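Local coordinates for kirola (Actinidia deliciosa, PDB 4IGV), which is a kiwifruit allergen of the ripening-related, Bet v 1-like family and probably binds small hydrophobic ligands, as relatives do, at residues Gly5-Gln10 / Glu129-Met134; Tyr29-Met34 / Lys142-Tyr147; Ser82-Ile87 / Ile100-Val105; Val114-His119 / Phe136-Thr141. All coordinates share one frame; numbering follows the deposited sequence.

Contact 1: residues Gly5-Gln10 / Glu129-Met134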
# COMPACT_ATOMS: atom_id res chain seq x y z
N GLY A 5 -15.72 -6.97 2.61
CA GLY A 5 -15.83 -5.70 1.92
C GLY A 5 -14.68 -5.51 0.95
O GLY A 5 -13.66 -6.20 1.01
N LYS A 6 -14.90 -4.55 0.07
CA LYS A 6 -13.96 -4.14 -0.95
C LYS A 6 -14.03 -2.63 -1.08
O LYS A 6 -15.11 -2.02 -0.98
CB LYS A 6 -14.32 -4.79 -2.30
CG LYS A 6 -13.43 -4.41 -3.49
CD LYS A 6 -13.97 -5.10 -4.75
CE LYS A 6 -13.10 -4.93 -6.02
NZ LYS A 6 -13.71 -5.80 -7.11
N MET A 7 -12.89 -2.04 -1.35
CA MET A 7 -12.82 -0.60 -1.56
C MET A 7 -11.75 -0.36 -2.63
O MET A 7 -10.68 -0.92 -2.56
CB MET A 7 -12.43 0.08 -0.25
CG MET A 7 -12.39 1.60 -0.30
SD MET A 7 -11.93 2.33 1.28
CE MET A 7 -13.34 1.79 2.29
N VAL A 8 -12.07 0.48 -3.60
CA VAL A 8 -11.23 0.74 -4.75
C VAL A 8 -11.16 2.25 -4.97
O VAL A 8 -12.17 2.97 -5.01
CB VAL A 8 -11.78 0.08 -6.03
CG1 VAL A 8 -10.86 0.43 -7.25
CG2 VAL A 8 -12.00 -1.44 -5.87
N LYS A 9 -9.95 2.75 -5.18
CA LYS A 9 -9.76 4.15 -5.57
C LYS A 9 -8.63 4.27 -6.58
O LYS A 9 -7.55 3.76 -6.34
CB LYS A 9 -9.42 5.06 -4.38
CG LYS A 9 -9.40 6.56 -4.70
CD LYS A 9 -10.81 7.14 -4.76
CE LYS A 9 -10.93 8.64 -4.35
NZ LYS A 9 -10.12 9.59 -5.15
N GLN A 10 -8.94 4.95 -7.70
CA GLN A 10 -7.99 5.21 -8.77
C GLN A 10 -7.68 6.67 -8.79
O GLN A 10 -8.58 7.49 -8.83
CB GLN A 10 -8.56 4.81 -10.12
CG GLN A 10 -7.59 5.00 -11.29
CD GLN A 10 -8.11 4.45 -12.60
OE1 GLN A 10 -9.33 4.40 -12.85
NE2 GLN A 10 -7.19 3.98 -13.44
N GLU A 129 -15.69 0.63 7.78
CA GLU A 129 -14.98 0.46 6.52
C GLU A 129 -13.65 1.26 6.63
O GLU A 129 -13.58 2.29 7.31
CB GLU A 129 -15.75 0.93 5.28
CG GLU A 129 -17.14 0.40 5.00
CD GLU A 129 -17.46 -0.94 5.60
OE1 GLU A 129 -16.74 -1.92 5.31
OE2 GLU A 129 -18.50 -1.02 6.34
N PRO A 130 -12.59 0.79 5.97
CA PRO A 130 -11.24 1.37 6.13
C PRO A 130 -11.01 2.64 5.31
O PRO A 130 -9.98 2.80 4.60
CB PRO A 130 -10.33 0.22 5.69
CG PRO A 130 -11.15 -0.55 4.73
CD PRO A 130 -12.57 -0.47 5.22
N ASN A 131 -11.91 3.60 5.46
CA ASN A 131 -11.75 4.85 4.72
C ASN A 131 -10.51 5.63 5.11
O ASN A 131 -9.84 6.20 4.26
CB ASN A 131 -13.01 5.74 4.86
CG ASN A 131 -14.19 5.13 4.12
OD1 ASN A 131 -14.18 5.08 2.88
ND2 ASN A 131 -15.15 4.64 4.84
N THR A 132 -10.18 5.63 6.39
CA THR A 132 -9.03 6.38 6.85
C THR A 132 -7.76 5.79 6.26
O THR A 132 -6.86 6.50 5.86
CB THR A 132 -8.94 6.39 8.41
OG1 THR A 132 -10.11 7.07 8.94
CG2 THR A 132 -7.71 7.11 8.87
N LEU A 133 -7.69 4.46 6.13
CA LEU A 133 -6.52 3.83 5.53
C LEU A 133 -6.42 4.15 4.03
O LEU A 133 -5.35 4.37 3.48
CB LEU A 133 -6.57 2.31 5.77
CG LEU A 133 -5.32 1.57 5.36
CD1 LEU A 133 -4.10 1.94 6.24
CD2 LEU A 133 -5.52 0.05 5.33
N MET A 134 -7.57 4.16 3.36
CA MET A 134 -7.56 4.55 1.94
C MET A 134 -7.08 5.98 1.75
O MET A 134 -6.26 6.24 0.88
CB MET A 134 -8.93 4.33 1.28
CG MET A 134 -8.92 4.66 -0.19
SD MET A 134 -7.81 3.60 -1.19
CE MET A 134 -8.81 2.14 -1.32
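In the Bet v 1 fold a long C-terminal helix lies along a curved antiparallel sheet, and this contact sits where the start of that helix, 131-145, meets strand 4-12, at one edge of the sheet. Met7 does most of the work. Its CG is anti to the backbone N (chi1 -177°), the chain runs straight through chi2, and a bend at chi3 (-63°) turns the methyl toward the N-terminal end of the helix. There Met7 CE lies 3.8 Å from Pro130 CD, with Glu129 CB close by, and 3.4 Å from Asn131 OD1, whose side chain crosses the thioether at about a right angle. Met7 and Met134 reach for each other tip to tip: Met7 SD comes to 3.6 Å from Met134 CB, while Met134, bent at both chi2 and chi3, curls back so that its CE is 3.8 Å from Met7 CG. The sulfur of the same side chain meets the next strand residue on the same side, with Met134 SD 3.9 Å from Lys9 CB; beyond CB the lysine leads away from the helix. Pro130 is the N-cap and the centre of an inverse gamma turn, and Pro130 O accepts from Met134 N (3.0 Å) to begin the helical bonding. The carboxylate of Glu129 has its partners on strand 112-122, a hydrogen bond with Tyr120 and a salt bridge with Lys122. Strand and helix start are therefore joined here by thioether and methylene packing, while the charge of Glu129 is engaged with the neighbouring strand, tying the loop before the helix to the sheet.

Contact 2: residues Tyr29-Met34 / Lys142-Tyr147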
# COMPACT_ATOMS: atom_id res chain seq x y z
N TYR A 29 11.15 0.79 0.59
CA TYR A 29 11.79 1.59 1.60
C TYR A 29 11.86 3.08 1.25
O TYR A 29 11.96 3.93 2.15
CB TYR A 29 13.17 1.08 1.96
CG TYR A 29 14.10 0.91 0.78
CD1 TYR A 29 14.80 1.99 0.28
CD2 TYR A 29 14.26 -0.30 0.13
CE1 TYR A 29 15.64 1.85 -0.80
CE2 TYR A 29 15.09 -0.45 -0.94
CZ TYR A 29 15.78 0.64 -1.42
OH TYR A 29 16.64 0.45 -2.50
N LEU A 30 11.82 3.42 -0.04
CA LEU A 30 11.87 4.86 -0.40
C LEU A 30 10.66 5.64 0.13
O LEU A 30 10.73 6.86 0.21
CB LEU A 30 11.94 5.01 -1.92
CG LEU A 30 13.22 4.56 -2.54
CD1 LEU A 30 13.14 4.65 -4.05
CD2 LEU A 30 14.45 5.36 -2.04
N ILE A 31 9.55 4.97 0.46
CA ILE A 31 8.36 5.71 0.90
C ILE A 31 8.53 6.31 2.29
O ILE A 31 7.80 7.24 2.66
CB ILE A 31 7.02 4.93 0.80
CG1 ILE A 31 6.94 3.78 1.82
CG2 ILE A 31 6.72 4.55 -0.70
CD1 ILE A 31 5.59 3.04 1.88
N SER A 32 9.47 5.79 3.08
CA SER A 32 9.85 6.51 4.31
C SER A 32 10.35 7.90 3.98
O SER A 32 9.91 8.88 4.60
CB SER A 32 10.91 5.73 5.07
OG SER A 32 10.35 4.47 5.36
N GLU A 33 11.23 8.00 2.98
CA GLU A 33 11.82 9.26 2.60
C GLU A 33 10.83 10.22 1.93
O GLU A 33 10.89 11.45 2.15
CB GLU A 33 13.00 8.95 1.68
CG GLU A 33 13.45 10.03 0.79
CD GLU A 33 14.47 9.49 -0.24
OE1 GLU A 33 15.62 9.26 0.18
OE2 GLU A 33 14.10 9.29 -1.43
N MET A 34 9.93 9.66 1.09
CA MET A 34 9.02 10.45 0.27
C MET A 34 7.76 10.87 0.99
O MET A 34 7.16 11.89 0.67
CB MET A 34 8.68 9.71 -1.02
CG MET A 34 9.93 9.39 -1.80
SD MET A 34 9.59 8.38 -3.28
CE MET A 34 11.20 8.41 -4.07
N LYS A 142 0.20 10.84 -3.37
CA LYS A 142 0.42 12.25 -3.70
C LYS A 142 1.79 12.75 -3.24
O LYS A 142 2.43 13.55 -3.96
CB LYS A 142 -0.72 13.10 -3.13
CG LYS A 142 -2.06 12.85 -3.84
CD LYS A 142 -3.19 13.56 -3.17
CE LYS A 142 -4.51 13.19 -3.79
NZ LYS A 142 -5.60 13.91 -3.07
N ASP A 143 2.24 12.24 -2.10
CA ASP A 143 3.59 12.58 -1.62
C ASP A 143 4.64 12.04 -2.59
O ASP A 143 5.59 12.76 -2.87
CB ASP A 143 3.81 12.06 -0.23
CG ASP A 143 3.11 12.88 0.83
OD1 ASP A 143 2.67 14.02 0.56
OD2 ASP A 143 2.99 12.42 1.98
N ILE A 144 4.44 10.82 -3.09
CA ILE A 144 5.42 10.26 -4.03
C ILE A 144 5.42 11.07 -5.31
O ILE A 144 6.47 11.43 -5.84
CB ILE A 144 5.14 8.78 -4.29
CG1 ILE A 144 5.39 7.94 -3.04
CG2 ILE A 144 5.94 8.30 -5.51
CD1 ILE A 144 4.78 6.51 -3.12
N GLU A 145 4.24 11.33 -5.85
CA GLU A 145 4.17 12.02 -7.15
C GLU A 145 4.73 13.41 -7.14
O GLU A 145 5.18 13.91 -8.16
CB GLU A 145 2.72 11.95 -7.72
CG GLU A 145 1.79 12.86 -7.11
CD GLU A 145 0.32 12.74 -7.67
OE1 GLU A 145 0.15 12.88 -8.85
OE2 GLU A 145 -0.57 12.36 -6.86
N THR A 146 4.73 14.06 -5.97
CA THR A 146 5.17 15.44 -5.85
C THR A 146 6.56 15.52 -5.20
O THR A 146 7.02 16.65 -4.94
CB THR A 146 4.19 16.30 -5.03
OG1 THR A 146 4.02 15.78 -3.72
CG2 THR A 146 2.86 16.41 -5.74
N TYR A 147 7.22 14.40 -4.95
CA TYR A 147 8.50 14.41 -4.25
C TYR A 147 9.57 15.10 -5.09
O TYR A 147 9.73 14.80 -6.26
CB TYR A 147 8.92 12.97 -3.95
CG TYR A 147 10.21 12.89 -3.19
CD1 TYR A 147 10.25 13.20 -1.84
CD2 TYR A 147 11.34 12.39 -3.78
CE1 TYR A 147 11.42 13.10 -1.12
CE2 TYR A 147 12.54 12.30 -3.07
CZ TYR A 147 12.57 12.65 -1.75
OH TYR A 147 13.74 12.54 -1.03
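Two helices of the Bet v 1-like fold meet here: the short helix 30-34, and the last turn of the long C-terminal helix 131-145 with the residues that follow it. The central pair is Met34 and Tyr147, which cross at about a right angle. Tyr147 has CG anti to its backbone N, which extends the ring across the C-terminal end of the short helix. Met34, with CG beside its own N (chi1 -58°) and the rest of the chain extended, passes over one face of that ring. Its CG stands almost over the middle, 3.7 Å from the Tyr147 ring centroid and 10° off the normal, a clear CH-pi contact. The sulfur follows obliquely, Met34 SD being 4.8 Å from the same centroid in a Met-aromatic contact, and the methyl ends near Tyr147 CD2. At the phenol end Glu33 crosses the tyrosine at about a right angle, yet its carboxylate plane is only 2° from the ring plane; Glu33 CG approaches Tyr147 OH to 3.1 Å. Deeper in, Ile31 and Ile144 cross obliquely, and both also touch Ile23 of helix 17-25, so three helices share this apolar patch. Asp143 turns its CB toward the carbonyl of Met34, while its carboxylate hydrogen-bonds Ser35 just beyond the short helix and has Glu139 as a like-charged neighbour. Where the long helix ends, Thr146 folds back on the previous turn: its OG1 donates to Lys142 O at 2.7 Å, in the carbonyl plane and on a lone pair.

Contact 3: residues Ser82-Ile87 / Ile100-Val105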
# COMPACT_ATOMS: atom_id res chain seq x y z
N SER A 82 1.23 -4.79 -11.01
CA SER A 82 0.46 -5.01 -9.80
C SER A 82 1.27 -5.73 -8.74
O SER A 82 2.09 -6.60 -9.05
CB SER A 82 -0.80 -5.82 -10.15
OG SER A 82 -1.64 -5.96 -9.04
N VAL A 83 1.00 -5.36 -7.50
CA VAL A 83 1.60 -6.05 -6.34
C VAL A 83 0.53 -6.13 -5.27
O VAL A 83 -0.25 -5.19 -5.07
CB VAL A 83 2.91 -5.41 -5.90
CG1 VAL A 83 2.73 -3.93 -5.61
CG2 VAL A 83 3.51 -6.19 -4.66
N THR A 84 0.41 -7.32 -4.67
CA THR A 84 -0.58 -7.61 -3.66
C THR A 84 0.10 -7.91 -2.32
O THR A 84 0.94 -8.80 -2.22
CB THR A 84 -1.46 -8.80 -4.02
OG1 THR A 84 -2.10 -8.55 -5.28
CG2 THR A 84 -2.50 -9.11 -2.96
N PHE A 85 -0.29 -7.13 -1.31
CA PHE A 85 0.21 -7.24 0.06
C PHE A 85 -0.87 -7.82 0.96
O PHE A 85 -2.03 -7.38 0.94
CB PHE A 85 0.54 -5.87 0.58
CG PHE A 85 1.61 -5.15 -0.18
CD1 PHE A 85 2.95 -5.33 0.11
CD2 PHE A 85 1.27 -4.29 -1.19
CE1 PHE A 85 3.96 -4.64 -0.64
CE2 PHE A 85 2.25 -3.59 -1.94
CZ PHE A 85 3.59 -3.78 -1.66
N LYS A 86 -0.55 -8.89 1.68
CA LYS A 86 -1.45 -9.48 2.68
C LYS A 86 -0.97 -9.04 4.07
O LYS A 86 0.16 -9.34 4.41
CB LYS A 86 -1.49 -11.01 2.59
CG LYS A 86 -2.26 -11.66 3.72
CD LYS A 86 -2.23 -13.18 3.56
CE LYS A 86 -2.79 -13.85 4.75
NZ LYS A 86 -2.58 -15.31 4.51
N ILE A 87 -1.82 -8.42 4.85
CA ILE A 87 -1.47 -8.03 6.21
C ILE A 87 -1.62 -9.23 7.11
O ILE A 87 -2.68 -9.86 7.13
CB ILE A 87 -2.31 -6.83 6.74
CG1 ILE A 87 -2.24 -5.65 5.75
CG2 ILE A 87 -1.84 -6.47 8.20
CD1 ILE A 87 -3.16 -4.47 6.07
N ILE A 100 -6.16 -7.45 2.53
CA ILE A 100 -5.28 -7.49 1.37
C ILE A 100 -5.33 -6.12 0.69
O ILE A 100 -6.38 -5.50 0.59
CB ILE A 100 -5.77 -8.53 0.34
CG1 ILE A 100 -5.87 -9.92 0.99
CG2 ILE A 100 -4.86 -8.53 -0.81
CD1 ILE A 100 -4.77 -10.31 1.57
N ILE A 101 -4.17 -5.63 0.28
CA ILE A 101 -4.05 -4.37 -0.43
C ILE A 101 -3.36 -4.64 -1.75
O ILE A 101 -2.29 -5.20 -1.81
CB ILE A 101 -3.20 -3.35 0.35
CG1 ILE A 101 -3.91 -3.02 1.68
CG2 ILE A 101 -2.97 -2.04 -0.47
CD1 ILE A 101 -3.11 -2.07 2.59
N ILE A 102 -4.02 -4.27 -2.83
CA ILE A 102 -3.48 -4.40 -4.19
C ILE A 102 -3.18 -3.03 -4.72
O ILE A 102 -4.04 -2.13 -4.67
CB ILE A 102 -4.47 -5.10 -5.13
CG1 ILE A 102 -5.00 -6.39 -4.56
CG2 ILE A 102 -3.80 -5.35 -6.48
CD1 ILE A 102 -6.19 -6.95 -5.40
N VAL A 103 -1.96 -2.84 -5.19
CA VAL A 103 -1.53 -1.60 -5.85
C VAL A 103 -1.30 -1.96 -7.32
O VAL A 103 -0.56 -2.87 -7.62
CB VAL A 103 -0.20 -1.02 -5.29
CG1 VAL A 103 -0.00 0.40 -5.84
CG2 VAL A 103 -0.18 -1.02 -3.78
N GLN A 104 -1.95 -1.26 -8.23
CA GLN A 104 -1.80 -1.54 -9.65
C GLN A 104 -1.63 -0.25 -10.43
O GLN A 104 -2.43 0.66 -10.28
CB GLN A 104 -3.05 -2.31 -10.15
CG GLN A 104 -2.89 -2.82 -11.53
CD GLN A 104 -3.41 -1.89 -12.58
OE1 GLN A 104 -4.50 -1.29 -12.42
NE2 GLN A 104 -2.68 -1.77 -13.69
N VAL A 105 -0.61 -0.19 -11.24
CA VAL A 105 -0.19 1.04 -11.94
C VAL A 105 -0.45 0.89 -13.43
O VAL A 105 -0.01 -0.06 -14.05
CB VAL A 105 1.31 1.34 -11.69
CG1 VAL A 105 1.65 2.73 -12.33
CG2 VAL A 105 1.60 1.33 -10.18
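Strands 82-88 and 96-107 form a beta hairpin in the antiparallel sheet of this Bet v 1-like protein, and four backbone hydrogen bonds join them here. Val83 and Val103 exchange one pair: Val83 N donates to Val103 O at 2.9 Å, and Val103 N returns to Val83 O nearly along the C=O axis. Phe85 and Ile101 make the second, with Phe85 N to Ile101 O at 2.8 Å and almost straight (177°), the donors now in the carbonyl planes. Each of the four carbonyls also receives a CA-H from a residue of the intervening non-hydrogen-bonded pairs, as Ser82 CA does toward Val103 O at 3.2 Å. Those intervening residues turn their polar backbone outward: Thr84 and Lys86 bond to strand 65-77, Ile100 to His119, and Ser82 O accepts from Tyr21 OH. Gln104 NE2 is satisfied by Asp106 OD1 and Thr80 O. On the face bearing Val83, Phe85, Ile101 and Val103, the Phe85 ring presents its edge to Val103, with Phe85 CE2 4.0 Å from Val103 CG2. On the other face the packing is tight: the methyls Thr84 CG2 and Ile100 CG2 are only 3.2 Å apart.

Contact 4: residues Val114-His119 / Phe136-Thr141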
# COMPACT_ATOMS: atom_id res chain seq x y z
N VAL A 114 -2.75 5.13 -10.61
CA VAL A 114 -2.54 4.13 -9.56
C VAL A 114 -3.88 3.74 -9.00
O VAL A 114 -4.67 4.64 -8.62
CB VAL A 114 -1.60 4.71 -8.47
CG1 VAL A 114 -1.37 3.65 -7.36
CG2 VAL A 114 -0.28 5.20 -9.06
N THR A 115 -4.17 2.45 -8.98
CA THR A 115 -5.38 1.98 -8.39
C THR A 115 -5.06 1.22 -7.13
O THR A 115 -4.26 0.27 -7.15
CB THR A 115 -6.12 1.06 -9.37
OG1 THR A 115 -6.47 1.84 -10.52
CG2 THR A 115 -7.46 0.58 -8.73
N TRP A 116 -5.72 1.61 -6.05
CA TRP A 116 -5.60 0.95 -4.74
C TRP A 116 -6.89 0.14 -4.51
O TRP A 116 -8.00 0.69 -4.64
CB TRP A 116 -5.49 2.04 -3.66
CG TRP A 116 -4.19 2.75 -3.66
CD1 TRP A 116 -3.93 3.91 -4.30
CD2 TRP A 116 -3.02 2.42 -2.91
NE1 TRP A 116 -2.61 4.28 -4.08
CE2 TRP A 116 -2.07 3.41 -3.18
CE3 TRP A 116 -2.72 1.45 -1.99
CZ2 TRP A 116 -0.80 3.40 -2.62
CZ3 TRP A 116 -1.47 1.42 -1.43
CH2 TRP A 116 -0.53 2.43 -1.70
N THR A 117 -6.74 -1.14 -4.23
CA THR A 117 -7.85 -1.99 -3.93
C THR A 117 -7.64 -2.65 -2.59
O THR A 117 -6.58 -3.26 -2.37
CB THR A 117 -8.07 -3.06 -5.04
OG1 THR A 117 -8.27 -2.46 -6.29
CG2 THR A 117 -9.29 -3.96 -4.72
N PHE A 118 -8.63 -2.59 -1.71
CA PHE A 118 -8.63 -3.32 -0.46
C PHE A 118 -9.66 -4.42 -0.53
O PHE A 118 -10.78 -4.19 -0.96
CB PHE A 118 -9.02 -2.45 0.73
CG PHE A 118 -8.16 -1.25 1.00
CD1 PHE A 118 -6.89 -1.07 0.50
CD2 PHE A 118 -8.65 -0.28 1.88
CE1 PHE A 118 -6.15 0.05 0.84
CE2 PHE A 118 -7.89 0.87 2.21
CZ PHE A 118 -6.65 0.98 1.71
N HIS A 119 -9.29 -5.62 -0.09
CA HIS A 119 -10.26 -6.69 0.13
C HIS A 119 -10.09 -7.08 1.58
O HIS A 119 -8.99 -7.42 2.02
CB HIS A 119 -9.96 -7.91 -0.73
CG HIS A 119 -10.21 -7.72 -2.19
ND1 HIS A 119 -11.48 -7.80 -2.73
CD2 HIS A 119 -9.37 -7.52 -3.24
CE1 HIS A 119 -11.42 -7.56 -4.03
NE2 HIS A 119 -10.16 -7.39 -4.37
N PHE A 136 -5.07 7.53 3.63
CA PHE A 136 -3.64 7.45 3.91
C PHE A 136 -2.84 7.02 2.69
O PHE A 136 -1.82 7.57 2.34
CB PHE A 136 -3.48 6.57 5.17
CG PHE A 136 -2.10 6.08 5.51
CD1 PHE A 136 -1.31 6.73 6.45
CD2 PHE A 136 -1.66 4.91 4.97
CE1 PHE A 136 -0.06 6.19 6.79
CE2 PHE A 136 -0.43 4.39 5.29
CZ PHE A 136 0.36 5.08 6.21
N CYS A 137 -3.32 5.96 2.03
CA CYS A 137 -2.69 5.45 0.83
C CYS A 137 -2.70 6.46 -0.30
O CYS A 137 -1.70 6.59 -1.03
CB CYS A 137 -3.35 4.16 0.39
SG CYS A 137 -3.05 2.73 1.49
N ILE A 138 -3.80 7.16 -0.47
CA ILE A 138 -3.88 8.18 -1.51
C ILE A 138 -2.91 9.32 -1.19
O ILE A 138 -2.28 9.88 -2.08
CB ILE A 138 -5.31 8.66 -1.70
CG1 ILE A 138 -6.18 7.49 -2.23
CG2 ILE A 138 -5.35 9.84 -2.69
CD1 ILE A 138 -5.77 6.97 -3.57
N GLU A 139 -2.77 9.64 0.10
CA GLU A 139 -1.85 10.72 0.53
C GLU A 139 -0.45 10.33 0.20
O GLU A 139 0.32 11.09 -0.39
CB GLU A 139 -1.90 10.97 2.05
CG GLU A 139 -1.12 12.27 2.36
CD GLU A 139 -0.74 12.53 3.81
OE1 GLU A 139 -1.46 12.07 4.73
OE2 GLU A 139 0.30 13.23 3.98
N ILE A 140 -0.09 9.11 0.57
CA ILE A 140 1.24 8.57 0.23
C ILE A 140 1.50 8.70 -1.27
O ILE A 140 2.56 9.14 -1.69
CB ILE A 140 1.44 7.14 0.71
CG1 ILE A 140 1.54 7.14 2.23
CG2 ILE A 140 2.69 6.54 0.06
CD1 ILE A 140 1.42 5.73 2.80
N THR A 141 0.49 8.35 -2.07
CA THR A 141 0.60 8.44 -3.51
C THR A 141 0.90 9.88 -3.94
O THR A 141 1.77 10.13 -4.77
CB THR A 141 -0.71 7.96 -4.17
OG1 THR A 141 -0.96 6.60 -3.77
CG2 THR A 141 -0.66 8.05 -5.69
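Trp116 leaves strand 112-122 with CG beside its own backbone N (chi1 -71°) and the indole swung nearly perpendicular (chi2 94°), which lays one ring face against helix 131-145 and brings the pyrrole N-H to the helix surface. Cys137 supplies what lies on that face. Cys137 CB, fixed by the helix backbone, stands 3.6 Å from the centroid of the Trp116 six-membered ring, only 7° off the normal, a CH-pi contact. The torsion that puts SG anti to the carbonyl carbon decides where the sulfur goes: it slants toward the rim, with Cys137 SG 3.6 Å from Trp116 CZ3, and also meets the edge of Phe118, lying 4.0 Å from Phe118 CZ. One thiol thus bridges two aromatic side chains of the strand. One turn on, Thr141 reaches the indole tip to tip. With OG1 beside its own N, the hydroxyl accepts from Trp116 NE1 at 2.9 Å, close to the ring plane although bent at the hydrogen, and donates to Cys137 O at 2.8 Å from above the carbonyl plane. That carbonyl also takes Thr141 N, so two bonds grip it, and the buried indole N-H is relayed into the helix backbone. Ile138 starts away from the sheet, but CG1 anti to the carbonyl carbon and a turn at chi2 bring CD1 back to 3.6 Å from Trp116 CD1. Phe24 of helix 17-25 meets the indole with its ring nearly perpendicular. Such packing of the long C-terminal helix against the concave side of the curved antiparallel sheet is the hallmark of the Bet v 1 fold.

Contacts 1, 4 and 2 follow helix 131-145 from its start to its end, with contact 1 about 8 Å from contact 4 and contact 4 about 13 Å from contact 2, centre to centre. Contact 3 lies in the sheet, about 9 Å from contact 4, centre to centre. Strands 4-12, 112-122, 96-107 and 82-88 are consecutive neighbours, so backbone bonding runs from contact 1 through contact 4 to contact 3, while Val103 and Ile101 pack on Trp116 and Phe118. Along the chain contact 3 closes before contact 4 opens, whereas contacts 1 and 2 alternate, pairing early segments with the C-terminal region. Chain ends and middle are thus locked into one Bet v 1-like domain.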